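Local coordinates for LacI family sugar-binding transcriptional regulator (Enterococcus faecalis V583, PDB 4RK0), which binds ribose between the two lobes of its sugar-binding domain and probably regulates transcription as a DNA-binding repressor of the LacI family, at residues P15-P20 with L42-Q47; V68-E73 with I91-K96. All blocks are in the same frame, centred on the assembly; numbering follows the deposited sequence.

Contact 1: P15-P20 with L42-Q47; sequences PDITNP and LCNADQ. With RIB (alpha-D-ribofuranose), chain E.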
loop_
_atom_site.group_PDB
_atom_site.type_symbol
_atom_site.label_atom_id
_atom_site.label_comp_id
_atom_site.label_asym_id
_atom_site.label_seq_id
_atom_site.Cartn_x
_atom_site.Cartn_y
_atom_site.Cartn_z
ATOM N N PRO A 15 -5.351 -7.474 8.437
ATOM C CA PRO A 15 -5.982 -6.317 9.044
ATOM C C PRO A 15 -6.349 -5.241 8.048
ATOM O O PRO A 15 -7.403 -4.645 8.191
ATOM C CB PRO A 15 -4.925 -5.821 10.036
ATOM C CG PRO A 15 -4.144 -7.039 10.393
ATOM C CD PRO A 15 -4.087 -7.825 9.109
ATOM N N ASP A 16 -5.472 -4.981 7.075
ATOM C CA ASP A 16 -5.711 -3.981 6.051
ATOM C C ASP A 16 -4.752 -4.194 4.882
ATOM O O ASP A 16 -3.828 -4.992 4.975
ATOM C CB ASP A 16 -5.591 -2.569 6.611
ATOM C CG ASP A 16 -4.163 -2.178 6.894
ATOM O OD1 ASP A 16 -3.321 -2.259 5.966
ATOM O OD2 ASP A 16 -3.875 -1.816 8.041
ATOM N N ILE A 17 -4.969 -3.481 3.784
ATOM C CA ILE A 17 -4.045 -3.540 2.655
ATOM C C ILE A 17 -3.417 -2.184 2.336
ATOM O O ILE A 17 -2.605 -2.064 1.426
ATOM C CB ILE A 17 -4.729 -4.092 1.391
ATOM C CG1 ILE A 17 -6.034 -3.345 1.070
ATOM C CG2 ILE A 17 -5.000 -5.575 1.588
ATOM C CD1 ILE A 17 -6.487 -3.501 -0.365
ATOM N N THR A 18 -3.781 -1.179 3.096
ATOM C CA THR A 18 -3.250 0.157 2.868
ATOM C C THR A 18 -1.913 0.345 3.561
ATOM O O THR A 18 -1.122 1.193 3.148
ATOM C CB THR A 18 -4.198 1.228 3.384
ATOM O OG1 THR A 18 -4.558 0.926 4.728
ATOM C CG2 THR A 18 -5.444 1.281 2.540
ATOM N N ASN A 19 -1.655 -0.441 4.610
ATOM C CA ASN A 19 -0.380 -0.382 5.285
ATOM C C ASN A 19 0.594 -1.109 4.353
ATOM O O ASN A 19 0.377 -2.284 4.017
ATOM C CB ASN A 19 -0.475 -1.093 6.618
ATOM C CG ASN A 19 0.830 -1.143 7.360
ATOM O OD1 ASN A 19 1.910 -0.919 6.826
ATOM N ND2 ASN A 19 0.729 -1.473 8.624
ATOM N N PRO A 20 1.624 -0.415 3.879
ATOM C CA PRO A 20 2.590 -1.084 2.971
ATOM C C PRO A 20 3.110 -2.418 3.534
ATOM O O PRO A 20 3.486 -3.290 2.760
ATOM C CB PRO A 20 3.744 -0.081 2.839
ATOM C CG PRO A 20 3.285 1.173 3.453
ATOM C CD PRO A 20 2.018 0.963 4.222
ATOM N N LEU A 42 -9.014 -12.455 -1.162
ATOM C CA LEU A 42 -8.529 -11.409 -0.292
ATOM C C LEU A 42 -9.620 -10.937 0.642
ATOM O O LEU A 42 -10.692 -10.527 0.202
ATOM C CB LEU A 42 -8.019 -10.228 -1.105
ATOM C CG LEU A 42 -7.500 -9.092 -0.225
ATOM C CD1 LEU A 42 -6.200 -9.451 0.452
ATOM C CD2 LEU A 42 -7.356 -7.854 -1.085
ATOM N N CYS A 43 -9.290 -10.921 1.920
ATOM C CA CYS A 43 -10.184 -10.422 2.939
ATOM C C CYS A 43 -9.418 -9.514 3.897
ATOM O O CYS A 43 -8.760 -9.963 4.821
ATOM C CB CYS A 43 -10.767 -11.582 3.716
ATOM S SG CYS A 43 -11.908 -11.092 5.071
ATOM N N ASN A 44 -9.522 -8.214 3.688
ATOM C CA ASN A 44 -8.936 -7.308 4.654
ATOM C C ASN A 44 -10.026 -6.845 5.592
ATOM O O ASN A 44 -11.092 -6.367 5.173
ATOM C CB ASN A 44 -8.195 -6.132 4.005
ATOM C CG ASN A 44 -8.934 -5.556 2.843
ATOM O OD1 ASN A 44 -9.117 -6.232 1.828
ATOM N ND2 ASN A 44 -9.358 -4.300 2.965
ATOM N N ALA A 45 -9.739 -6.998 6.872
ATOM C CA ALA A 45 -10.758 -6.873 7.893
ATOM C C ALA A 45 -11.299 -5.448 8.028
ATOM O O ALA A 45 -12.468 -5.260 8.376
ATOM C CB ALA A 45 -10.203 -7.360 9.212
ATOM N N ASP A 46 -10.468 -4.449 7.725
ATOM C CA ASP A 46 -10.863 -3.037 7.874
ATOM C C ASP A 46 -12.069 -2.664 7.009
ATOM O O ASP A 46 -12.836 -1.762 7.370
ATOM C CB ASP A 46 -9.687 -2.089 7.565
ATOM C CG ASP A 46 -9.330 -2.071 6.091
ATOM O OD1 ASP A 46 -9.015 -3.139 5.544
ATOM O OD2 ASP A 46 -9.376 -1.002 5.463
ATOM N N GLN A 47 -12.266 -3.349 5.885
ATOM C CA GLN A 47 -13.405 -3.052 5.007
ATOM C C GLN A 47 -14.673 -3.829 5.333
ATOM O O GLN A 47 -15.670 -3.686 4.614
ATOM C CB GLN A 47 -13.036 -3.218 3.512
ATOM C CG GLN A 47 -12.334 -2.015 2.936
ATOM C CD GLN A 47 -13.150 -0.755 3.134
ATOM O OE1 GLN A 47 -12.852 0.040 4.016
ATOM N NE2 GLN A 47 -14.213 -0.599 2.355
HETATM O O5 RIB E . 3.037 -2.061 10.493
HETATM C C5 RIB E . 1.879 -2.868 10.647
HETATM C C4 RIB E . 2.080 -3.587 11.910
HETATM O O4 RIB E . 0.937 -4.374 12.333
HETATM C C3 RIB E . 3.297 -4.376 11.467
HETATM O O3 RIB E . 4.312 -3.913 12.360
HETATM C C2 RIB E . 2.773 -5.809 11.596
HETATM O O2 RIB E . 3.679 -6.638 12.281
HETATM C C1 RIB E . 1.350 -5.739 12.176
HETATM O O1 RIB E . 1.184 -6.583 13.303
HETATM O O HOH W 1 -7.112 -1.576 3.961
#
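In the periplasmic-binding-protein fold of LacI regulators, this is the place where the loop after strand 9-14 crosses the C-terminal end of the neighbouring parallel strand 39-44, on its way to helix 20-35. One direct hydrogen bond joins the two segments: the N-H of Asp46 donates to Pro15 O, with N and O 3.1 Å apart. The donor stands above the carbonyl plane, and the N-H...O angle of 137° makes this a bent bond.

A water adds a second polar link. It accepts from Ile17 N at 2.9 Å and donates, weakly, to Asp46 OD2. The carboxylate of Asp46 is shared: Asn44 ND2 reaches the syn lone pair of OD1 at 2.8 Å, almost straight and in the amide plane, while OD2 forms a salt bridge with Arg27 of the second subunit. Glu30 of the second subunit accepts a hydrogen bond from Asn44 ND2, and both it and Arg27 place the contact at the dimer interface; the positive charge of Arg27 probably helps to balance that of Asp46.

Van der Waals contact comes from Ile17, whose side chain crosses that of Asn44 obliquely. Its CG1, set between N and the carbonyl carbon (chi1 52°), lies 3.9 Å from Asn44 ND2, and its CG2 makes an apolar contact with Leu42 CD1 at 4.2 Å. Ile26 of helix 20-35 packs on both Ile17 and Leu42.

Asp16 turns its carboxylate away from strand 39-44 and back to its own loop, closing an Asx motif just ahead of helix 20-35. Asn19 follows at the N-cap, with OD1 taking the backbone N-H of Phe21 and its amide lining the ribose pocket. Helping to fix the turn is Asp16 OD1, met from above the carboxylate plane by Asn19 N at 2.8 Å.

Contact 2: V68-E73 with I91-K96; sequences VIASSE and IVLDQK. With RIB (alpha-D-ribofuranose), chain E.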
loop_
_atom_site.group_PDB
_atom_site.type_symbol
_atom_site.label_atom_id
_atom_site.label_comp_id
_atom_site.label_asym_id
_atom_site.label_seq_id
_atom_site.Cartn_x
_atom_site.Cartn_y
_atom_site.Cartn_z
ATOM N N VAL A 68 -4.791 -18.334 5.209
ATOM C CA VAL A 68 -3.740 -17.627 5.945
ATOM C C VAL A 68 -4.454 -16.583 6.828
ATOM O O VAL A 68 -5.193 -15.768 6.287
ATOM C CB VAL A 68 -2.810 -16.852 4.967
ATOM C CG1 VAL A 68 -1.728 -16.122 5.737
ATOM C CG2 VAL A 68 -2.197 -17.805 3.941
ATOM N N ILE A 69 -4.181 -16.603 8.123
ATOM C CA ILE A 69 -4.896 -15.783 9.118
ATOM C C ILE A 69 -3.901 -14.902 9.863
ATOM O O ILE A 69 -3.116 -15.347 10.671
ATOM C CB ILE A 69 -5.781 -16.623 10.100
ATOM C CG1 ILE A 69 -6.778 -17.473 9.300
ATOM C CG2 ILE A 69 -6.511 -15.669 11.051
ATOM C CD1 ILE A 69 -7.461 -18.591 10.060
ATOM N N ALA A 70 -3.939 -13.613 9.527
ATOM C CA ALA A 70 -3.054 -12.650 10.111
ATOM C C ALA A 70 -3.809 -11.662 11.025
ATOM O O ALA A 70 -3.183 -10.758 11.560
ATOM C CB ALA A 70 -2.335 -11.858 9.008
ATOM N N SER A 71 -5.130 -11.817 11.161
ATOM C CA SER A 71 -5.986 -10.882 11.923
ATOM C C SER A 71 -6.503 -11.577 13.174
ATOM O O SER A 71 -6.927 -12.722 13.098
ATOM C CB SER A 71 -7.170 -10.429 11.032
ATOM O OG SER A 71 -8.224 -9.835 11.779
ATOM N N SER A 72 -6.464 -10.886 14.316
ATOM C CA SER A 72 -6.997 -11.399 15.598
ATOM C C SER A 72 -8.529 -11.397 15.682
ATOM O O SER A 72 -9.074 -11.881 16.661
ATOM C CB SER A 72 -6.456 -10.563 16.768
ATOM O OG SER A 72 -6.790 -9.202 16.548
ATOM N N GLU A 73 -9.198 -10.852 14.668
ATOM C CA GLU A 73 -10.656 -10.866 14.517
ATOM C C GLU A 73 -11.219 -12.252 14.204
ATOM O O GLU A 73 -12.400 -12.480 14.390
ATOM C CB GLU A 73 -11.117 -9.828 13.473
ATOM C CG GLU A 73 -10.858 -8.391 13.947
ATOM C CD GLU A 73 -11.394 -7.322 13.005
ATOM O OE1 GLU A 73 -12.083 -7.659 12.006
ATOM O OE2 GLU A 73 -11.154 -6.130 13.288
ATOM N N ILE A 91 -2.874 -21.370 8.615
ATOM C CA ILE A 91 -1.644 -20.933 9.213
ATOM C C ILE A 91 -1.882 -19.502 9.732
ATOM O O ILE A 91 -2.637 -18.763 9.133
ATOM C CB ILE A 91 -0.469 -21.003 8.194
ATOM C CG1 ILE A 91 0.859 -20.665 8.862
ATOM C CG2 ILE A 91 -0.740 -20.134 6.966
ATOM C CD1 ILE A 91 2.041 -21.243 8.088
ATOM N N VAL A 92 -1.302 -19.212 10.882
ATOM C CA VAL A 92 -1.446 -17.922 11.560
ATOM C C VAL A 92 -0.108 -17.167 11.641
ATOM O O VAL A 92 0.987 -17.730 11.605
ATOM C CB VAL A 92 -2.060 -18.049 12.985
ATOM C CG1 VAL A 92 -3.330 -18.888 12.959
ATOM C CG2 VAL A 92 -1.069 -18.551 14.027
ATOM N N LEU A 93 -0.214 -15.859 11.742
ATOM C CA LEU A 93 0.927 -15.029 11.827
ATOM C C LEU A 93 0.475 -13.649 12.260
ATOM O O LEU A 93 -0.728 -13.334 12.321
ATOM C CB LEU A 93 1.630 -14.915 10.465
ATOM C CG LEU A 93 0.891 -14.184 9.360
ATOM C CD1 LEU A 93 1.897 -13.727 8.278
ATOM C CD2 LEU A 93 -0.248 -14.977 8.773
ATOM N N ASP A 94 1.484 -12.865 12.565
ATOM C CA ASP A 94 1.361 -11.437 12.805
ATOM C C ASP A 94 0.414 -11.159 13.986
ATOM O O ASP A 94 0.707 -11.611 15.105
ATOM C CB ASP A 94 0.928 -10.711 11.543
ATOM C CG ASP A 94 1.380 -9.237 11.570
ATOM O OD1 ASP A 94 2.598 -8.990 11.732
ATOM O OD2 ASP A 94 0.530 -8.348 11.526
ATOM N N GLN A 95 -0.666 -10.410 13.762
ATOM C CA GLN A 95 -1.602 -10.037 14.854
ATOM C C GLN A 95 -2.447 -11.194 15.331
ATOM O O GLN A 95 -3.059 -11.067 16.373
ATOM C CB GLN A 95 -2.555 -8.922 14.443
ATOM C CG GLN A 95 -1.768 -7.701 13.975
ATOM C CD GLN A 95 -2.629 -6.469 13.759
ATOM O OE1 GLN A 95 -3.818 -6.461 14.039
ATOM N NE2 GLN A 95 -2.014 -5.419 13.265
ATOM N N LYS A 96 -2.520 -12.281 14.569
ATOM C CA LYS A 96 -3.198 -13.505 15.056
ATOM C C LYS A 96 -2.272 -14.350 15.903
ATOM O O LYS A 96 -1.296 -14.912 15.402
ATOM C CB LYS A 96 -3.709 -14.365 13.903
ATOM C CG LYS A 96 -4.346 -15.699 14.310
ATOM C CD LYS A 96 -5.601 -15.483 15.185
ATOM C CE LYS A 96 -6.017 -16.754 15.936
ATOM N NZ LYS A 96 -6.967 -16.482 17.056
HETATM O O5 RIB E . 3.037 -2.061 10.493
HETATM C C5 RIB E . 1.879 -2.868 10.647
HETATM C C4 RIB E . 2.080 -3.587 11.910
HETATM O O4 RIB E . 0.937 -4.374 12.333
HETATM C C3 RIB E . 3.297 -4.376 11.467
HETATM O O3 RIB E . 4.312 -3.913 12.360
HETATM C C2 RIB E . 2.773 -5.809 11.596
HETATM O O2 RIB E . 3.679 -6.638 12.281
HETATM C C1 RIB E . 1.350 -5.739 12.176
HETATM O O1 RIB E . 1.184 -6.583 13.303
HETATM O O HOH W 2 -5.952 -8.000 14.222
#
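Gln95 leads from the end of a parallel strand pair to the sugar. Its CB rests 3.5 Å from Ala70 O, the carbonyl that also takes a weak bond from Gln95 N. CG, anti to the carbonyl carbon, passes 3.2 Å from RIB O1. The chain then runs extended (chi2 -171°), and CD splits the roles: NE2 donates to the ring oxygen RIB O4 at 3.3 Å and weakly to RIB O1, while OE1 accepts from a water at 2.6 Å. That water takes the N-H of Ser72, in the loop after strand 66-69, which probably helps to steady the amide. Asp94, beside it in a type II' turn from Leu93 to Lys96, accepts a hydrogen bond on OD1 from the hydroxyl RIB O2, 2.6 Å away.

Behind the turn, Ile69 N bonds to Ile91 O nearly along the C=O axis at 2.8 Å, and Leu93 N returns to Ile69 O. Val68 CG1 meets Leu93 CD2 at 3.6 Å.

The pair belongs to the beta-alpha-beta unit of strand 66-69, helix 76-86 and strand 90-93; Phe22 of helix 20-35 touches Asp94 and Gln95, and helix 233-249 packs on Val68 and Ile91.

From the N terminus the chain runs up strand 9-14, and contact 1 closes the first loop around helix 20-35, bringing 42-47 back beside 15-20. Only after that does contact 2 open: it brings 91-96 back onto 68-73 around helix 76-86, so the two loops follow in series, neither nesting nor crossing. Both sit at strand ends of the same sheet, where strand 9-14 lies between 39-44 and 66-69. Their centres are about 12 Å apart, and they touch where Pro15 packs on Gln95 and Ala45 on Glu73. Both reach the ribose, while contact 1 also faces the second subunit, so the pair spans from dimer interface to sugar pocket.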